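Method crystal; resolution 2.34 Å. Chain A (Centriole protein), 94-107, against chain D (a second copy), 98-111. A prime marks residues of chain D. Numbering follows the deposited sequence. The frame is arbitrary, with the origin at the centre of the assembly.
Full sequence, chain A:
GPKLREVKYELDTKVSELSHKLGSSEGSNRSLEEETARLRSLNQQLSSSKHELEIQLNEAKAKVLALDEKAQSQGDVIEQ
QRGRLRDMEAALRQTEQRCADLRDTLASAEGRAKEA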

ATOM      1  N   GLN A  94       0.456  17.468  44.479  1.00 42.16           N
ATOM      2  CA  GLN A  94       0.920  17.521  45.862  1.00 36.18           C
ATOM      3  C   GLN A  94       1.561  18.868  46.192  1.00 40.41           C
ATOM      4  O   GLN A  94       1.277  19.462  47.243  1.00 47.39           O
ATOM      5  CB  GLN A  94       1.885  16.362  46.111  1.00 48.55           C
ATOM      6  CG  GLN A  94       1.225  15.007  45.867  1.00 50.99           C
ATOM      7  CD  GLN A  94       2.212  13.867  45.717  1.00 50.82           C
ATOM      8  OE1 GLN A  94       3.343  13.945  46.189  1.00 64.09           O
ATOM      9  NE2 GLN A  94       1.784  12.794  45.052  1.00 49.91           N
ATOM     10  N   THR A  95       2.427  19.375  45.309  1.00 42.57           N
ATOM     11  CA  THR A  95       3.041  20.675  45.571  1.00 43.20           C
ATOM     12  C   THR A  95       1.976  21.757  45.700  1.00 46.11           C
ATOM     13  O   THR A  95       2.021  22.591  46.617  1.00 36.70           O
ATOM     14  CB  THR A  95       4.032  21.029  44.463  1.00 47.99           C
ATOM     15  OG1 THR A  95       4.897  19.914  44.207  1.00 44.74           O
ATOM     16  CG2 THR A  95       4.872  22.237  44.872  1.00 38.11           C
ATOM     17  N   GLU A  96       0.993  21.738  44.791  1.00 47.32           N
ATOM     18  CA  GLU A  96      -0.127  22.672  44.865  1.00 41.03           C
ATOM     19  C   GLU A  96      -0.870  22.528  46.183  1.00 44.61           C
ATOM     20  O   GLU A  96      -1.305  23.525  46.772  1.00 46.28           O
ATOM     21  CB  GLU A  96      -1.082  22.438  43.695  1.00 44.87           C
ATOM     22  CG  GLU A  96      -0.765  23.241  42.440  1.00 58.25           C
ATOM     23  CD  GLU A  96      -1.441  22.674  41.199  1.00 76.43           C
ATOM     24  OE1 GLU A  96      -2.276  21.746  41.339  1.00 77.60           O
ATOM     25  OE2 GLU A  96      -1.137  23.155  40.084  1.00 71.02           O
ATOM     26  N   GLN A  97      -1.030  21.292  46.664  1.00 42.33           N
ATOM     27  CA  GLN A  97      -1.661  21.096  47.963  1.00 42.15           C
ATOM     28  C   GLN A  97      -0.888  21.822  49.059  1.00 55.02           C
ATOM     29  O   GLN A  97      -1.476  22.558  49.869  1.00 47.00           O
ATOM     30  CB  GLN A  97      -1.763  19.605  48.281  1.00 45.78           C
ATOM     31  CG  GLN A  97      -2.524  19.335  49.556  1.00 44.58           C
ATOM     32  CD  GLN A  97      -3.991  19.660  49.399  1.00 57.14           C
ATOM     33  OE1 GLN A  97      -4.706  18.993  48.647  1.00 60.17           O
ATOM     34  NE2 GLN A  97      -4.444  20.706  50.088  1.00 50.68           N
ATOM     35  N   ARG A  98       0.440  21.633  49.093  1.00 42.12           N
ATOM     36  CA  ARG A  98       1.259  22.314  50.096  1.00 49.08           C
ATOM     37  C   ARG A  98       1.084  23.828  50.023  1.00 45.72           C
ATOM     38  O   ARG A  98       0.944  24.499  51.059  1.00 52.20           O
ATOM     39  CB  ARG A  98       2.731  21.933  49.927  1.00 43.03           C
ATOM     40  CG  ARG A  98       3.008  20.465  50.199  1.00 37.54           C
ATOM     41  CD  ARG A  98       4.496  20.153  50.243  1.00 33.68           C
ATOM     42  NE  ARG A  98       5.129  20.228  48.930  1.00 47.28           N
ATOM     43  CZ  ARG A  98       5.288  19.190  48.113  1.00 46.04           C
ATOM     44  NH1 ARG A  98       4.845  17.989  48.467  1.00 48.51           N
ATOM     45  NH2 ARG A  98       5.882  19.353  46.937  1.00 47.87           N
ATOM     46  N   CYS A  99       1.065  24.381  48.802  1.00 41.95           N
ATOM     47  CA  CYS A  99       0.857  25.819  48.648  1.00 46.47           C
ATOM     48  C   CYS A  99      -0.500  26.251  49.193  1.00 53.28           C
ATOM     49  O   CYS A  99      -0.600  27.269  49.888  1.00 64.73           O
ATOM     50  CB  CYS A  99       0.994  26.218  47.180  1.00 38.89           C
ATOM     51  SG  CYS A  99       2.685  26.697  46.748  1.00 82.64           S
ATOM     52  N   ALA A 100      -1.559  25.501  48.879  1.00 46.19           N
ATOM     53  CA  ALA A 100      -2.886  25.859  49.375  1.00 50.67           C
ATOM     54  C   ALA A 100      -2.918  25.872  50.894  1.00 46.23           C
ATOM     55  O   ALA A 100      -3.513  26.771  51.501  1.00 42.99           O
ATOM     56  CB  ALA A 100      -3.933  24.888  48.831  1.00 47.11           C
ATOM     57  N   ASP A 101      -2.281  24.883  51.528  1.00 49.80           N
ATOM     58  CA  ASP A 101      -2.242  24.857  52.987  1.00 51.24           C
ATOM     59  C   ASP A 101      -1.521  26.082  53.537  1.00 54.25           C
ATOM     60  O   ASP A 101      -2.023  26.753  54.453  1.00 62.39           O
ATOM     61  CB  ASP A 101      -1.570  23.571  53.470  1.00 51.49           C
ATOM     62  CG  ASP A 101      -2.449  22.349  53.281  1.00 65.24           C
ATOM     63  OD1 ASP A 101      -3.647  22.518  52.950  1.00 65.62           O
ATOM     64  OD2 ASP A 101      -1.944  21.220  53.465  1.00 68.25           O
ATOM     65  N   LEU A 102      -0.345  26.394  52.984  1.00 49.77           N
ATOM     66  CA  LEU A 102       0.382  27.585  53.417  1.00 54.01           C
ATOM     67  C   LEU A 102      -0.482  28.835  53.305  1.00 48.94           C
ATOM     68  O   LEU A 102      -0.558  29.643  54.237  1.00 54.66           O
ATOM     69  CB  LEU A 102       1.645  27.745  52.586  1.00 51.41           C
ATOM     70  CG  LEU A 102       2.760  26.845  53.070  1.00 43.14           C
ATOM     71  CD1 LEU A 102       3.853  26.776  52.018  1.00 52.45           C
ATOM     72  CD2 LEU A 102       3.275  27.389  54.384  1.00 46.47           C
ATOM     73  N   ARG A 103      -1.146  28.999  52.163  1.00 50.87           N
ATOM     74  CA  ARG A 103      -1.984  30.167  51.935  1.00 58.11           C
ATOM     75  C   ARG A 103      -3.145  30.229  52.924  1.00 60.76           C
ATOM     76  O   ARG A 103      -3.512  31.320  53.386  1.00 61.34           O
ATOM     77  CB  ARG A 103      -2.457  30.143  50.480  1.00 57.44           C
ATOM     78  CG  ARG A 103      -3.738  30.865  50.175  1.00 81.29           C
ATOM     79  CD  ARG A 103      -3.798  31.199  48.688  1.00 95.06           C
ATOM     80  NE  ARG A 103      -2.506  31.668  48.190  1.00 94.16           N
ATOM     81  CZ  ARG A 103      -2.194  32.950  48.028  1.00 91.17           C
ATOM     82  NH1 ARG A 103      -0.999  33.296  47.568  1.00 95.33           N
ATOM     83  NH2 ARG A 103      -3.081  33.890  48.326  1.00 79.52           N
ATOM     84  N   ASP A 104      -3.716  29.077  53.285  1.00 67.61           N
ATOM     85  CA  ASP A 104      -4.713  29.056  54.350  1.00 53.58           C
ATOM     86  C   ASP A 104      -4.128  29.592  55.652  1.00 60.27           C
ATOM     87  O   ASP A 104      -4.738  30.441  56.312  1.00 69.97           O
ATOM     88  CB  ASP A 104      -5.255  27.637  54.543  1.00 53.03           C
ATOM     89  CG  ASP A 104      -6.331  27.275  53.532  1.00 58.38           C
ATOM     90  OD1 ASP A 104      -6.934  28.192  52.939  1.00 63.48           O
ATOM     91  OD2 ASP A 104      -6.568  26.065  53.322  1.00 86.94           O
ATOM     92  N   THR A 105      -2.930  29.122  56.024  1.00 58.27           N
ATOM     93  CA  THR A 105      -2.330  29.538  57.294  1.00 54.95           C
ATOM     94  C   THR A 105      -2.058  31.038  57.315  1.00 60.80           C
ATOM     95  O   THR A 105      -2.393  31.735  58.285  1.00 60.85           O
ATOM     96  CB  THR A 105      -1.040  28.760  57.541  1.00 51.75           C
ATOM     97  OG1 THR A 105      -1.357  27.419  57.939  1.00 57.43           O
ATOM     98  CG2 THR A 105      -0.236  29.422  58.635  1.00 53.78           C
ATOM     99  N   LEU A 106      -1.437  31.544  56.246  1.00 69.01           N
ATOM    100  CA  LEU A 106      -1.190  32.977  56.103  1.00 63.79           C
ATOM    101  C   LEU A 106      -2.481  33.777  56.243  1.00 58.94           C
ATOM    102  O   LEU A 106      -2.562  34.713  57.049  1.00 67.62           O
ATOM    103  CB  LEU A 106      -0.542  33.242  54.744  1.00 53.98           C
ATOM    104  CG  LEU A 106       0.361  34.453  54.554  1.00 58.91           C
ATOM    105  CD1 LEU A 106       1.415  34.513  55.642  1.00 61.09           C
ATOM    106  CD2 LEU A 106       1.002  34.383  53.178  1.00 64.40           C
ATOM    107  N   ALA A 107      -3.509  33.405  55.468  1.00 66.30           N
ATOM    108  CA  ALA A 107      -4.775  34.136  55.494  1.00 66.30           C
ATOM    109  C   ALA A 107      -5.402  34.135  56.888  1.00 72.05           C
ATOM    110  O   ALA A 107      -5.939  35.158  57.336  1.00 70.57           O
ATOM    111  CB  ALA A 107      -5.735  33.537  54.466  1.00 50.29           C
TER
ATOM    112  N   ARG D  98       6.905  29.244  44.523  1.00 35.87           N
ATOM    113  CA  ARG D  98       5.815  29.983  45.149  1.00 31.05           C
ATOM    114  C   ARG D  98       5.555  29.487  46.568  1.00 54.46           C
ATOM    115  O   ARG D  98       5.291  30.285  47.480  1.00 54.65           O
ATOM    116  CB  ARG D  98       4.564  29.846  44.287  1.00 36.55           C
ATOM    117  CG  ARG D  98       3.467  30.821  44.592  1.00 55.13           C
ATOM    118  CD  ARG D  98       2.310  30.646  43.613  1.00 66.41           C
ATOM    119  NE  ARG D  98       2.743  30.180  42.293  1.00 69.50           N
ATOM    120  CZ  ARG D  98       2.264  29.093  41.689  1.00 66.36           C
ATOM    121  NH1 ARG D  98       1.335  28.356  42.284  1.00 77.67           N
ATOM    122  NH2 ARG D  98       2.706  28.742  40.489  1.00 54.52           N
ATOM    123  N   CYS D  99       5.638  28.167  46.773  1.00 44.97           N
ATOM    124  CA  CYS D  99       5.483  27.610  48.113  1.00 40.48           C
ATOM    125  C   CYS D  99       6.592  28.086  49.045  1.00 50.57           C
ATOM    126  O   CYS D  99       6.322  28.495  50.182  1.00 53.98           O
ATOM    127  CB  CYS D  99       5.460  26.087  48.045  1.00 38.30           C
ATOM    128  SG  CYS D  99       3.834  25.331  47.742  1.00 70.14           S
ATOM    129  N   ALA D 100       7.848  28.044  48.584  1.00 40.12           N
ATOM    130  CA  ALA D 100       8.949  28.565  49.392  1.00 49.43           C
ATOM    131  C   ALA D 100       8.687  30.007  49.812  1.00 52.76           C
ATOM    132  O   ALA D 100       8.818  30.359  50.995  1.00 57.63           O
ATOM    133  CB  ALA D 100      10.268  28.459  48.621  1.00 30.84           C
ATOM    134  N   ASP D 101       8.296  30.856  48.853  1.00 46.71           N
ATOM    135  CA  ASP D 101       8.002  32.250  49.185  1.00 45.70           C
ATOM    136  C   ASP D 101       6.894  32.344  50.229  1.00 50.23           C
ATOM    137  O   ASP D 101       6.955  33.183  51.141  1.00 53.17           O
ATOM    138  CB  ASP D 101       7.617  33.024  47.926  1.00 42.12           C
ATOM    139  CG  ASP D 101       8.775  33.172  46.935  1.00 59.41           C
ATOM    140  OD1 ASP D 101       9.947  32.895  47.289  1.00 48.43           O
ATOM    141  OD2 ASP D 101       8.499  33.563  45.781  1.00 59.01           O
ATOM    142  N   LEU D 102       5.879  31.477  50.124  1.00 55.77           N
ATOM    143  CA  LEU D 102       4.822  31.468  51.133  1.00 53.21           C
ATOM    144  C   LEU D 102       5.370  31.127  52.511  1.00 52.16           C
ATOM    145  O   LEU D 102       4.997  31.757  53.507  1.00 51.21           O
ATOM    146  CB  LEU D 102       3.727  30.483  50.748  1.00 39.46           C
ATOM    147  CG  LEU D 102       2.850  30.933  49.593  1.00 52.65           C
ATOM    148  CD1 LEU D 102       1.939  29.787  49.189  1.00 60.21           C
ATOM    149  CD2 LEU D 102       2.051  32.178  49.980  1.00 48.85           C
ATOM    150  N   ARG D 103       6.254  30.130  52.591  1.00 55.44           N
ATOM    151  CA  ARG D 103       6.838  29.770  53.880  1.00 54.54           C
ATOM    152  C   ARG D 103       7.619  30.934  54.478  1.00 55.15           C
ATOM    153  O   ARG D 103       7.552  31.181  55.692  1.00 62.44           O
ATOM    154  CB  ARG D 103       7.729  28.537  53.726  1.00 48.50           C
ATOM    155  CG  ARG D 103       6.978  27.228  53.962  1.00 69.66           C
ATOM    156  CD  ARG D 103       7.879  26.008  53.895  1.00 65.68           C
ATOM    157  NE  ARG D 103       8.548  25.891  52.605  1.00 71.55           N
ATOM    158  CZ  ARG D 103       8.084  25.178  51.583  1.00 70.45           C
ATOM    159  NH1 ARG D 103       6.937  24.518  51.694  1.00 61.40           N
ATOM    160  NH2 ARG D 103       8.763  25.130  50.444  1.00 72.50           N
ATOM    161  N   ASP D 104       8.337  31.680  53.637  1.00 60.95           N
ATOM    162  CA  ASP D 104       9.100  32.827  54.122  1.00 54.32           C
ATOM    163  C   ASP D 104       8.180  33.921  54.666  1.00 57.81           C
ATOM    164  O   ASP D 104       8.379  34.420  55.786  1.00 68.23           O
ATOM    165  CB  ASP D 104       9.964  33.363  52.990  1.00 56.76           C
ATOM    166  CG  ASP D 104      11.164  32.477  52.689  1.00 74.56           C
ATOM    167  OD1 ASP D 104      11.490  31.602  53.521  1.00 72.52           O
ATOM    168  OD2 ASP D 104      11.740  32.615  51.580  1.00 85.25           O
ATOM    169  N   THR D 105       7.164  34.312  53.881  1.00 56.23           N
ATOM    170  CA  THR D 105       6.206  35.309  54.367  1.00 60.18           C
ATOM    171  C   THR D 105       5.514  34.840  55.642  1.00 68.56           C
ATOM    172  O   THR D 105       5.169  35.660  56.507  1.00 65.43           O
ATOM    173  CB  THR D 105       5.167  35.630  53.284  1.00 57.88           C
ATOM    174  OG1 THR D 105       5.820  35.837  52.026  1.00 63.44           O
ATOM    175  CG2 THR D 105       4.383  36.890  53.640  1.00 67.57           C
ATOM    176  N   LEU D 106       5.321  33.525  55.782  1.00 68.30           N
ATOM    177  CA  LEU D 106       4.756  32.973  57.010  1.00 68.30           C
ATOM    178  C   LEU D 106       5.677  33.212  58.197  1.00 64.34           C
ATOM    179  O   LEU D 106       5.257  33.762  59.225  1.00 69.60           O
ATOM    180  CB  LEU D 106       4.498  31.478  56.843  1.00 58.33           C
ATOM    181  CG  LEU D 106       3.029  31.083  56.934  1.00 58.89           C
ATOM    182  CD1 LEU D 106       2.927  29.593  57.185  1.00 63.31           C
ATOM    183  CD2 LEU D 106       2.337  31.875  58.028  1.00 50.48           C
ATOM    184  N   ALA D 107       6.935  32.780  58.077  1.00 56.07           N
ATOM    185  CA  ALA D 107       7.905  32.982  59.148  1.00 55.77           C
ATOM    186  C   ALA D 107       7.931  34.437  59.595  1.00 65.58           C
ATOM    187  O   ALA D 107       7.769  34.739  60.787  1.00 68.73           O
ATOM    188  CB  ALA D 107       9.293  32.537  58.682  1.00 46.86           C
ATOM    189  N   SER D 108       8.094  35.357  58.635  1.00 75.45           N
ATOM    190  CA  SER D 108       8.166  36.776  58.981  1.00 65.64           C
ATOM    191  C   SER D 108       6.885  37.251  59.659  1.00 63.67           C
ATOM    192  O   SER D 108       6.936  38.035  60.616  1.00 74.28           O
ATOM    193  CB  SER D 108       8.457  37.610  57.734  1.00 72.38           C
ATOM    194  OG  SER D 108       7.303  37.743  56.922  1.00 81.55           O
ATOM    195  N   ALA D 109       5.725  36.776  59.193  1.00 74.76           N
ATOM    196  CA  ALA D 109       4.462  37.224  59.776  1.00 72.96           C
ATOM    197  C   ALA D 109       4.333  36.791  61.234  1.00 76.21           C
ATOM    198  O   ALA D 109       3.972  37.596  62.098  1.00 76.91           O
ATOM    199  CB  ALA D 109       3.284  36.704  58.953  1.00 65.47           C
ATOM    200  N   GLU D 110       4.618  35.515  61.527  1.00 75.63           N
ATOM    201  CA  GLU D 110       4.534  35.041  62.910  1.00 76.28           C
ATOM    202  C   GLU D 110       5.534  35.768  63.805  1.00 83.31           C
ATOM    203  O   GLU D 110       5.194  36.198  64.925  1.00 83.61           O
ATOM    204  CB  GLU D 110       4.770  33.531  62.961  1.00 72.83           C
ATOM    205  CG  GLU D 110       3.498  32.688  62.955  1.00 90.55           C
ATOM    206  CD  GLU D 110       3.604  31.475  62.043  1.00105.74           C
ATOM    207  OE1 GLU D 110       4.742  31.109  61.671  1.00102.57           O
ATOM    208  OE2 GLU D 110       2.550  30.887  61.705  1.00 89.44           O
ATOM    209  N   GLY D 111       6.776  35.913  63.327  1.00 70.87           N
ATOM    210  CA  GLY D 111       7.745  36.718  64.052  1.00 71.72           C
ATOM    211  C   GLY D 111       7.213  38.098  64.392  1.00 84.16           C
ATOM    212  O   GLY D 111       7.395  38.585  65.512  1.00 79.74           O
TER

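Parallel coiled coils in register bring identical residues face to face, and this pair of helices from a centriole protein shows how such a seam is filled. The two axes approach to 9.3 Å with 23° between their directions, and Cys99, Leu102 and Leu106 each lie opposite their own counterparts. No hydrogen bond crosses between the stretches; shape and one covalent link define the contact.

The link is a disulfide, Cys99 SG to Cys99′ SG at 2.0 Å. The backbones come closest together here: Cys99 CA and Cys99′ CA are 5.0 Å apart, whereas Leu102 CA and Leu102′ CA are separated by 6.3 Å. Even so, Cys99′ packs as a knob, its side chain seated among Thr95, Arg98, Cys99 and Leu102; Cys99′ SG lies 3.5 Å from Thr95 O, so backbone forms part of the hollow.

One turn on, the leucines interlock reciprocally. Leu102 fills a hole made by Cys99′, Leu102′, Arg103′ and Leu106′, while Leu102′ enters the matching hole among Cys99, Leu102, Arg103 and Leu106. Both point toward the opposing helix with the same mt rotamer, and their bases meet at 3.9 Å, Leu102 CB to Leu102′ CB. Arg103 and Arg103′ have CA-to-CB bonds that point away, yet the ends of their side chains come nearer to the seam; Arg103′ CG lies 3.7 Å from Leu102 CD1, lending aliphatic surface to the wall of the pocket.

At the next layer the symmetry loosens. Leu106, with chi1 t and chi2 p, sits among Leu102′, Thr105′, Leu106′ and Ala109′, whereas Leu106′ has an off-rotamer chi1 of -116°. Leu106′ CD1 nevertheless lies 3.6 Å from Leu102 CD2 and 3.5 Å from Thr105 CG2, and Leu106 CD1 meets Leu106′ CD2 at 3.7 Å. Identical sequences can thus close a seam with different side-chain conformations.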